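Local coordinates for protein aminopentol aminotransferase (Sphingopyxis macrogoltabida, PDB 6HBS) that transfers the amino group of aminopentol, the hydrolysis product of fumonisin B1, to pyruvate with the help of pyridoxal 5'-phosphate, at residues 53-58 and 364-369; 319-324 and 390-395; 332-337 and 398-403. One frame throughout, in Å; residues are numbered along the deposited sequence.

Contact 1. Residues 53-58 and 364-369; sequences QPYIDY and ACLKGG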
loop_
_atom_site.group_PDB
_atom_site.type_symbol
_atom_site.label_atom_id
_atom_site.label_comp_id
_atom_site.label_asym_id
_atom_site.label_seq_id
_atom_site.Cartn_x
_atom_site.Cartn_y
_atom_site.Cartn_z
ATOM N N GLN A 53 19.652 -11.888 -19.723
ATOM C CA GLN A 53 20.990 -11.475 -19.266
ATOM C C GLN A 53 20.969 -11.404 -17.745
ATOM O O GLN A 53 20.116 -10.704 -17.162
ATOM C CB GLN A 53 21.425 -10.125 -19.845
ATOM C CG GLN A 53 21.269 -9.982 -21.358
ATOM C CD GLN A 53 22.140 -10.865 -22.233
ATOM O OE1 GLN A 53 22.850 -11.766 -21.774
ATOM N NE2 GLN A 53 22.085 -10.609 -23.535
ATOM N N PRO A 54 21.917 -12.085 -17.058
ATOM C CA PRO A 54 22.008 -12.045 -15.604
ATOM C C PRO A 54 22.820 -10.838 -15.112
ATOM O O PRO A 54 23.749 -10.391 -15.788
ATOM C CB PRO A 54 22.715 -13.369 -15.265
ATOM C CG PRO A 54 23.634 -13.585 -16.436
ATOM C CD PRO A 54 22.890 -13.033 -17.634
ATOM N N TYR A 55 22.460 -10.336 -13.931
ATOM C CA TYR A 55 23.202 -9.290 -13.258
ATOM C C TYR A 55 23.284 -9.624 -11.780
ATOM O O TYR A 55 22.256 -9.947 -11.138
ATOM C CB TYR A 55 22.563 -7.898 -13.389
ATOM C CG TYR A 55 22.206 -7.491 -14.791
ATOM C CD1 TYR A 55 20.976 -7.835 -15.324
ATOM C CD2 TYR A 55 23.103 -6.818 -15.603
ATOM C CE1 TYR A 55 20.643 -7.491 -16.617
ATOM C CE2 TYR A 55 22.794 -6.500 -16.916
ATOM C CZ TYR A 55 21.543 -6.801 -17.410
ATOM O OH TYR A 55 21.166 -6.470 -18.677
ATOM N N ILE A 56 24.491 -9.485 -11.222
ATOM C CA ILE A 56 24.624 -9.439 -9.790
ATOM C C ILE A 56 24.011 -8.103 -9.342
ATOM O O ILE A 56 24.426 -7.035 -9.807
ATOM C CB ILE A 56 26.089 -9.595 -9.347
ATOM C CG1 ILE A 56 26.702 -10.897 -9.875
ATOM C CG2 ILE A 56 26.164 -9.530 -7.837
ATOM C CD1 ILE A 56 28.221 -10.966 -9.725
ATOM N N ASP A 57 23.027 -8.182 -8.437
ATOM C CA ASP A 57 22.114 -7.068 -8.200
ATOM C C ASP A 57 22.516 -6.278 -6.943
ATOM O O ASP A 57 22.283 -6.737 -5.851
ATOM C CB ASP A 57 20.688 -7.607 -8.118
ATOM C CG ASP A 57 19.657 -6.582 -7.674
ATOM O OD1 ASP A 57 19.831 -5.393 -8.000
ATOM O OD2 ASP A 57 18.749 -6.988 -6.923
ATOM N N TYR A 58 23.069 -5.065 -7.107
ATOM C CA TYR A 58 23.435 -4.233 -5.952
ATOM C C TYR A 58 22.313 -3.245 -5.605
ATOM O O TYR A 58 22.501 -2.409 -4.738
ATOM C CB TYR A 58 24.814 -3.569 -6.142
ATOM C CG TYR A 58 25.912 -4.594 -6.062
ATOM C CD1 TYR A 58 26.352 -5.049 -4.833
ATOM C CD2 TYR A 58 26.392 -5.217 -7.192
ATOM C CE1 TYR A 58 27.316 -6.047 -4.733
ATOM C CE2 TYR A 58 27.331 -6.238 -7.115
ATOM C CZ TYR A 58 27.826 -6.627 -5.880
ATOM O OH TYR A 58 28.741 -7.631 -5.760
ATOM N N ALA A 364 28.875 0.577 -18.115
ATOM C CA ALA A 364 29.940 -0.359 -18.511
ATOM C C ALA A 364 29.899 -1.584 -17.590
ATOM O O ALA A 364 30.156 -2.684 -18.015
ATOM C CB ALA A 364 31.286 0.332 -18.474
ATOM N N CYS A 365 29.513 -1.388 -16.326
ATOM C CA CYS A 365 29.365 -2.522 -15.403
ATOM C C CYS A 365 28.247 -3.489 -15.849
ATOM O O CYS A 365 28.358 -4.694 -15.592
ATOM C CB CYS A 365 29.082 -2.074 -13.982
ATOM S SG CYS A 365 30.474 -1.309 -13.120
ATOM N N LEU A 366 27.180 -2.985 -16.491
ATOM C CA LEU A 366 26.082 -3.864 -17.007
ATOM C C LEU A 366 26.645 -4.931 -17.947
ATOM O O LEU A 366 26.236 -6.079 -17.873
ATOM C CB LEU A 366 25.017 -3.071 -17.771
ATOM C CG LEU A 366 24.092 -2.179 -16.950
ATOM C CD1 LEU A 366 23.183 -1.350 -17.873
ATOM C CD2 LEU A 366 23.256 -2.980 -15.966
ATOM N N LYS A 367 27.582 -4.545 -18.820
ATOM C CA LYS A 367 28.166 -5.484 -19.795
ATOM C C LYS A 367 28.863 -6.645 -19.095
ATOM O O LYS A 367 28.915 -7.737 -19.641
ATOM C CB LYS A 367 29.230 -4.817 -20.670
ATOM C CG LYS A 367 28.711 -3.784 -21.657
ATOM C CD LYS A 367 29.387 -3.899 -23.022
ATOM C CE LYS A 367 29.958 -2.593 -23.524
ATOM N NZ LYS A 367 28.959 -1.501 -23.436
ATOM N N GLY A 368 29.421 -6.392 -17.908
ATOM C CA GLY A 368 30.071 -7.415 -17.131
ATOM C C GLY A 368 29.119 -8.131 -16.213
ATOM O O GLY A 368 29.556 -8.847 -15.344
ATOM N N GLY A 369 27.806 -7.900 -16.370
ATOM C CA GLY A 369 26.842 -8.623 -15.554
ATOM C C GLY A 369 26.758 -8.125 -14.121
ATOM O O GLY A 369 26.554 -8.912 -13.225
HETATM O O HOH W 1 26.318 -11.828 -14.128
#

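Contact 2. Residues 319-324 and 390-395; sequences AALRAG and TETLEA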
loop_
_atom_site.group_PDB
_atom_site.type_symbol
_atom_site.label_atom_id
_atom_site.label_comp_id
_atom_site.label_asym_id
_atom_site.label_seq_id
_atom_site.Cartn_x
_atom_site.Cartn_y
_atom_site.Cartn_z
ATOM N N ALA A 319 32.066 -4.452 2.768
ATOM C CA ALA A 319 33.436 -3.979 3.091
ATOM C C ALA A 319 34.427 -4.458 2.009
ATOM O O ALA A 319 35.307 -3.680 1.554
ATOM C CB ALA A 319 33.807 -4.460 4.472
ATOM N N ALA A 320 34.266 -5.719 1.559
ATOM C CA ALA A 320 35.156 -6.309 0.536
ATOM C C ALA A 320 35.005 -5.556 -0.776
ATOM O O ALA A 320 35.994 -5.305 -1.478
ATOM C CB ALA A 320 34.895 -7.795 0.330
ATOM N N LEU A 321 33.759 -5.253 -1.152
ATOM C CA LEU A 321 33.520 -4.538 -2.381
ATOM C C LEU A 321 34.163 -3.153 -2.283
ATOM O O LEU A 321 34.773 -2.695 -3.271
ATOM C CB LEU A 321 32.012 -4.404 -2.638
ATOM C CG LEU A 321 31.635 -3.540 -3.831
ATOM C CD1 LEU A 321 32.111 -4.150 -5.132
ATOM C CD2 LEU A 321 30.126 -3.299 -3.872
ATOM N N ARG A 322 33.955 -2.484 -1.152
ATOM C CA ARG A 322 34.469 -1.105 -0.910
ATOM C C ARG A 322 36.009 -1.075 -1.021
ATOM O O ARG A 322 36.569 -0.230 -1.732
ATOM C CB ARG A 322 34.032 -0.600 0.465
ATOM C CG ARG A 322 34.609 0.767 0.831
ATOM C CD ARG A 322 33.853 1.468 1.941
ATOM N NE ARG A 322 32.558 1.896 1.415
ATOM C CZ ARG A 322 31.679 2.616 2.102
ATOM N NH1 ARG A 322 31.925 2.908 3.373
ATOM N NH2 ARG A 322 30.576 3.040 1.502
ATOM N N ALA A 323 36.676 -1.996 -0.321
ATOM C CA ALA A 323 38.159 -2.150 -0.374
ATOM C C ALA A 323 38.625 -2.385 -1.810
ATOM O O ALA A 323 39.579 -1.744 -2.281
ATOM C CB ALA A 323 38.592 -3.289 0.511
ATOM N N GLY A 324 37.942 -3.305 -2.513
ATOM C CA GLY A 324 38.268 -3.597 -3.878
ATOM C C GLY A 324 38.188 -2.382 -4.781
ATOM O O GLY A 324 39.073 -2.166 -5.656
ATOM N N THR A 390 34.017 -11.191 -5.990
ATOM C CA THR A 390 35.169 -11.355 -6.864
ATOM C C THR A 390 34.776 -11.059 -8.301
ATOM O O THR A 390 35.481 -10.300 -8.985
ATOM C CB THR A 390 35.787 -12.755 -6.754
ATOM O OG1 THR A 390 36.185 -12.927 -5.404
ATOM C CG2 THR A 390 37.003 -12.930 -7.625
ATOM N N GLU A 391 33.658 -11.638 -8.757
ATOM C CA GLU A 391 33.203 -11.454 -10.131
ATOM C C GLU A 391 32.750 -10.002 -10.353
ATOM O O GLU A 391 32.902 -9.452 -11.457
ATOM C CB GLU A 391 32.083 -12.447 -10.478
ATOM C CG GLU A 391 32.604 -13.822 -10.866
ATOM C CD GLU A 391 33.692 -13.811 -11.938
ATOM O OE1 GLU A 391 33.424 -13.338 -13.061
ATOM O OE2 GLU A 391 34.829 -14.209 -11.620
ATOM N N THR A 392 32.192 -9.374 -9.311
ATOM C CA THR A 392 31.799 -7.974 -9.438
ATOM C C THR A 392 33.033 -7.131 -9.806
ATOM O O THR A 392 33.004 -6.277 -10.687
ATOM C CB THR A 392 31.124 -7.516 -8.145
ATOM O OG1 THR A 392 29.904 -8.259 -8.020
ATOM C CG2 THR A 392 30.878 -6.033 -8.136
ATOM N N LEU A 393 34.115 -7.390 -9.080
ATOM C CA LEU A 393 35.334 -6.593 -9.150
ATOM C C LEU A 393 36.055 -6.825 -10.478
ATOM O O LEU A 393 36.673 -5.895 -10.975
ATOM C CB LEU A 393 36.229 -6.884 -7.943
ATOM C CG LEU A 393 35.767 -6.277 -6.621
ATOM C CD1 LEU A 393 36.532 -6.901 -5.459
ATOM C CD2 LEU A 393 35.898 -4.758 -6.582
ATOM N N GLU A 394 35.871 -7.986 -11.118
ATOM C CA GLU A 394 36.354 -8.161 -12.496
ATOM C C GLU A 394 35.574 -7.248 -13.449
ATOM O O GLU A 394 36.144 -6.653 -14.361
ATOM C CB GLU A 394 36.221 -9.607 -12.981
ATOM C CG GLU A 394 36.751 -10.645 -12.005
ATOM C CD GLU A 394 38.023 -11.393 -12.380
ATOM O OE1 GLU A 394 38.150 -12.573 -11.965
ATOM O OE2 GLU A 394 38.895 -10.787 -13.049
ATOM N N ALA A 395 34.257 -7.123 -13.226
ATOM C CA ALA A 395 33.404 -6.283 -14.066
ATOM C C ALA A 395 33.741 -4.805 -13.873
ATOM O O ALA A 395 33.800 -4.043 -14.839
ATOM C CB ALA A 395 31.952 -6.543 -13.752
#

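Contact 3. Residues 332-337 and 398-403; sequences HGLELK and RAFSAV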
loop_
_atom_site.group_PDB
_atom_site.type_symbol
_atom_site.label_atom_id
_atom_site.label_comp_id
_atom_site.label_asym_id
_atom_site.label_seq_id
_atom_site.Cartn_x
_atom_site.Cartn_y
_atom_site.Cartn_z
ATOM N N HIS A 332 43.621 2.989 -11.548
ATOM C CA HIS A 332 43.165 3.566 -12.809
ATOM C C HIS A 332 43.199 5.105 -12.787
ATOM O O HIS A 332 42.914 5.727 -13.817
ATOM C CB HIS A 332 41.737 3.092 -13.101
ATOM C CG HIS A 332 41.640 1.706 -13.633
ATOM N ND1 HIS A 332 41.311 0.637 -12.831
ATOM C CD2 HIS A 332 41.769 1.225 -14.885
ATOM C CE1 HIS A 332 41.257 -0.454 -13.563
ATOM N NE2 HIS A 332 41.532 -0.119 -14.833
ATOM N N GLY A 333 43.483 5.709 -11.622
ATOM C CA GLY A 333 43.590 7.166 -11.462
ATOM C C GLY A 333 42.247 7.870 -11.582
ATOM O O GLY A 333 42.182 8.989 -12.084
ATOM N N LEU A 334 41.167 7.215 -11.129
ATOM C CA LEU A 334 39.823 7.784 -11.160
ATOM C C LEU A 334 39.257 7.749 -9.743
ATOM O O LEU A 334 38.706 6.733 -9.350
ATOM C CB LEU A 334 38.928 6.955 -12.085
ATOM C CG LEU A 334 39.014 7.235 -13.580
ATOM C CD1 LEU A 334 38.214 6.187 -14.352
ATOM C CD2 LEU A 334 38.508 8.631 -13.919
ATOM N N GLU A 335 39.347 8.866 -9.023
ATOM C CA GLU A 335 38.965 8.939 -7.598
ATOM C C GLU A 335 37.450 8.738 -7.386
ATOM O O GLU A 335 36.623 9.388 -8.051
ATOM C CB GLU A 335 39.381 10.280 -7.001
ATOM C CG GLU A 335 39.404 10.258 -5.487
ATOM C CD GLU A 335 39.615 11.629 -4.862
ATOM O OE1 GLU A 335 39.767 12.590 -5.631
ATOM O OE2 GLU A 335 39.594 11.729 -3.610
ATOM N N LEU A 336 37.110 7.881 -6.417
ATOM C CA LEU A 336 35.704 7.634 -6.011
ATOM C C LEU A 336 35.367 8.393 -4.729
ATOM O O LEU A 336 36.224 8.680 -3.944
ATOM C CB LEU A 336 35.523 6.148 -5.721
ATOM C CG LEU A 336 35.649 5.211 -6.908
ATOM C CD1 LEU A 336 35.424 3.771 -6.468
ATOM C CD2 LEU A 336 34.668 5.612 -7.994
ATOM N N LYS A 337 34.072 8.621 -4.507
ATOM C CA LYS A 337 33.518 8.932 -3.193
ATOM C C LYS A 337 32.554 7.787 -2.830
ATOM O O LYS A 337 31.434 7.731 -3.338
ATOM C CB LYS A 337 32.775 10.273 -3.215
ATOM C CG LYS A 337 33.614 11.482 -3.609
ATOM C CD LYS A 337 32.834 12.800 -3.621
ATOM C CE LYS A 337 31.771 12.882 -4.705
ATOM N NZ LYS A 337 30.821 14.002 -4.494
ATOM N N ARG A 398 37.028 -3.774 -15.627
ATOM C CA ARG A 398 36.794 -3.518 -17.042
ATOM C C ARG A 398 36.040 -2.197 -17.245
ATOM O O ARG A 398 36.179 -1.541 -18.284
ATOM C CB ARG A 398 36.071 -4.711 -17.677
ATOM C CG ARG A 398 36.974 -5.936 -17.747
ATOM C CD ARG A 398 36.496 -7.053 -18.647
ATOM N NE ARG A 398 35.222 -7.588 -18.208
ATOM C CZ ARG A 398 35.061 -8.467 -17.223
ATOM N NH1 ARG A 398 36.124 -9.005 -16.646
ATOM N NH2 ARG A 398 33.837 -8.783 -16.815
ATOM N N ALA A 399 35.205 -1.819 -16.273
ATOM C CA ALA A 399 34.385 -0.644 -16.405
ATOM C C ALA A 399 35.252 0.610 -16.269
ATOM O O ALA A 399 35.066 1.573 -17.009
ATOM C CB ALA A 399 33.248 -0.682 -15.397
ATOM N N PHE A 400 36.165 0.607 -15.295
ATOM C CA PHE A 400 37.157 1.681 -15.146
ATOM C C PHE A 400 37.948 1.852 -16.451
ATOM O O PHE A 400 38.086 2.987 -16.928
ATOM C CB PHE A 400 38.095 1.415 -13.965
ATOM C CG PHE A 400 37.526 1.732 -12.602
ATOM C CD1 PHE A 400 37.257 3.038 -12.225
ATOM C CD2 PHE A 400 37.305 0.735 -11.677
ATOM C CE1 PHE A 400 36.714 3.315 -10.977
ATOM C CE2 PHE A 400 36.783 1.016 -10.427
ATOM C CZ PHE A 400 36.474 2.303 -10.084
ATOM N N SER A 401 38.383 0.733 -17.061
ATOM C CA SER A 401 39.163 0.780 -18.330
ATOM C C SER A 401 38.316 1.416 -19.425
ATOM O O SER A 401 38.818 2.262 -20.158
ATOM C CB SER A 401 39.647 -0.580 -18.796
ATOM O OG SER A 401 40.451 -1.187 -17.807
ATOM N N ALA A 402 37.046 0.993 -19.525
ATOM C CA ALA A 402 36.172 1.467 -20.595
ATOM C C ALA A 402 35.923 2.979 -20.453
ATOM O O ALA A 402 35.823 3.713 -21.452
ATOM C CB ALA A 402 34.884 0.665 -20.614
ATOM N N VAL A 403 35.839 3.455 -19.210
ATOM C CA VAL A 403 35.615 4.878 -18.946
ATOM C C VAL A 403 36.855 5.684 -19.366
ATOM O O VAL A 403 36.723 6.754 -19.964
ATOM C CB VAL A 403 35.231 5.094 -17.469
ATOM C CG1 VAL A 403 35.530 6.494 -16.971
ATOM C CG2 VAL A 403 33.765 4.744 -17.250
#

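Contact 1. Residues 53-58 and 364-369
G369 and Y55 meet where a Schellman motif closes helix 356-367 and delivers the chain to the edge of strand 54-57. At its positive phi of 75°, G369 is the C-prime residue of that motif, and its N closes back on L366 O at 2.8 Å. The G369 carbonyl then takes the N-H of I56 at 2.9 Å, and Y55 CA adds a CH...O contact to the same oxygen. The backbone bonds continue between I56 and Y371, so that strand 370-371 runs parallel to 54-57 in a small mixed sheet. The Y55 side chain leaves the strand with CG anti to its carbonyl carbon (chi1 -50°), and CD2 and CE2 of its ring come to L366. L366 likewise holds CG anti to its carbonyl carbon, beside the backbone N, and the two side chains cross at a slant. CE2 packs on L366 CD2 at 3.7 Å, and L366 O, already bonded to G369 N, lies at the ring edge, 3.6 Å from CE2. The phenol OH is hydrogen-bonded to D49 in the neighbouring strand, which fixes the far end of the ring. An alanine in place of Y55 would probably leave L366 CD2 without its ring neighbour and D49 without the phenol, opening a gap beside the helix end. Water 1 donates to G369 O at 3.1 Å and, weakly, to P54 O.

Contact 2. Residues 319-324 and 390-395
Different first torsions bring L321 and L393 together: in L321 CG is anti to the backbone N (chi1 174°), in L393 anti to the carbonyl carbon (chi1 -74°). From there L321 CD1 meets T392 CG2 at 3.8 Å, the two side chains crossing at about a right angle, and comes within 4.1 Å of L393 CD2. The L393 side chain starts out toward the other helix and lays its branched end on the backbone of G324, with CD2 3.8 Å from G324 C and CD1 4.1 Å from G324 CA. A side chain on G324 would run into CD1, so the bare backbone there is what admits the leucine. The segments belong to helices 310-332 and 386-405; the axes of these two six-residue segments run roughly parallel, crossing at -27° and coming within 10.2 Å. T392 divides its work, turning its methyl to L321 while OG1 is hydrogen-bonded to Y58 OH and to D388 O, one turn back in its own helix. Nearby, Q328 of helix 310-332 donates from NE2 to L393 O. Between the two segments the contact is purely apolar, resting on the fit of methyl groups against one another and against bare helix backbone, with the threonine hydroxyl satisfied elsewhere.

Contact 3. Residues 332-337 and 398-403
L334 CD1 touches both F400 and V403, 3.9 Å from F400 CD1 and 3.8 Å from V403 CG1. It meets the phenyl ring at its edge, in the ring plane, and the two side chains run antiparallel past one another. L336 comes to the same ring from another point of the rim: its CD1 meets F400 CZ at 4.0 Å, tip to tip. The F400 CB bond points toward the other segment, with CG anti to the carbonyl carbon (chi1 -79°). W361 of helix 356-367 and F349 of strand 346-349 also touch this ring, so F400 is buried among several elements. The chain opposite is the connection from helix 310-332 into the antiparallel strand pair 336-339 and 346-349. A Schellman motif ends the helix, with G333 at positive phi as the first residue to leave helical geometry; L334 follows in the loop, before the strand begins at L336. At the helix end, H332 lays its imidazole over the F400 methylene: CB lies 3.5 Å from the centroid of the H332 ring and only 10° off the normal, a CH-pi contact. The imidazole and phenyl planes lie within 20° of parallel, but a large offset leaves little ring-on-ring overlap. Both imidazole nitrogens have polar partners. ND1 is hydrogen-bonded to Q328 O, one turn earlier in helix 310-332, which helps fix the turn of the ring. From the ring edge, NE2 makes a weak hydrogen bond with S401 OG at 3.3 Å, and that hydroxyl has a second, also weak, bond to D397 O in its own helix.

In the fold
All three contacts lie on the same side of the chain's centre, 13 to 16 Å apart between centres and away from the pyridoxal phosphate and magnesium sites. Helix 386-405 joins them: its 390-395 part forms one side of contact 2 and its 398-403 part one side of contact 3, while contact 1 touches both. I56 CD1 packs on T392 OG1 at 3.6 Å, and C365 SG on A399 CB at 3.6 Å. Along the chain the first segments come in the order 53-58, 319-324, 332-337, followed by 364-369, 390-395 and 398-403, so the pairings interleave. An early strand is thereby built into the C-terminal part of this class-III aminotransferase, together with helices 310-332, 356-367 and 386-405.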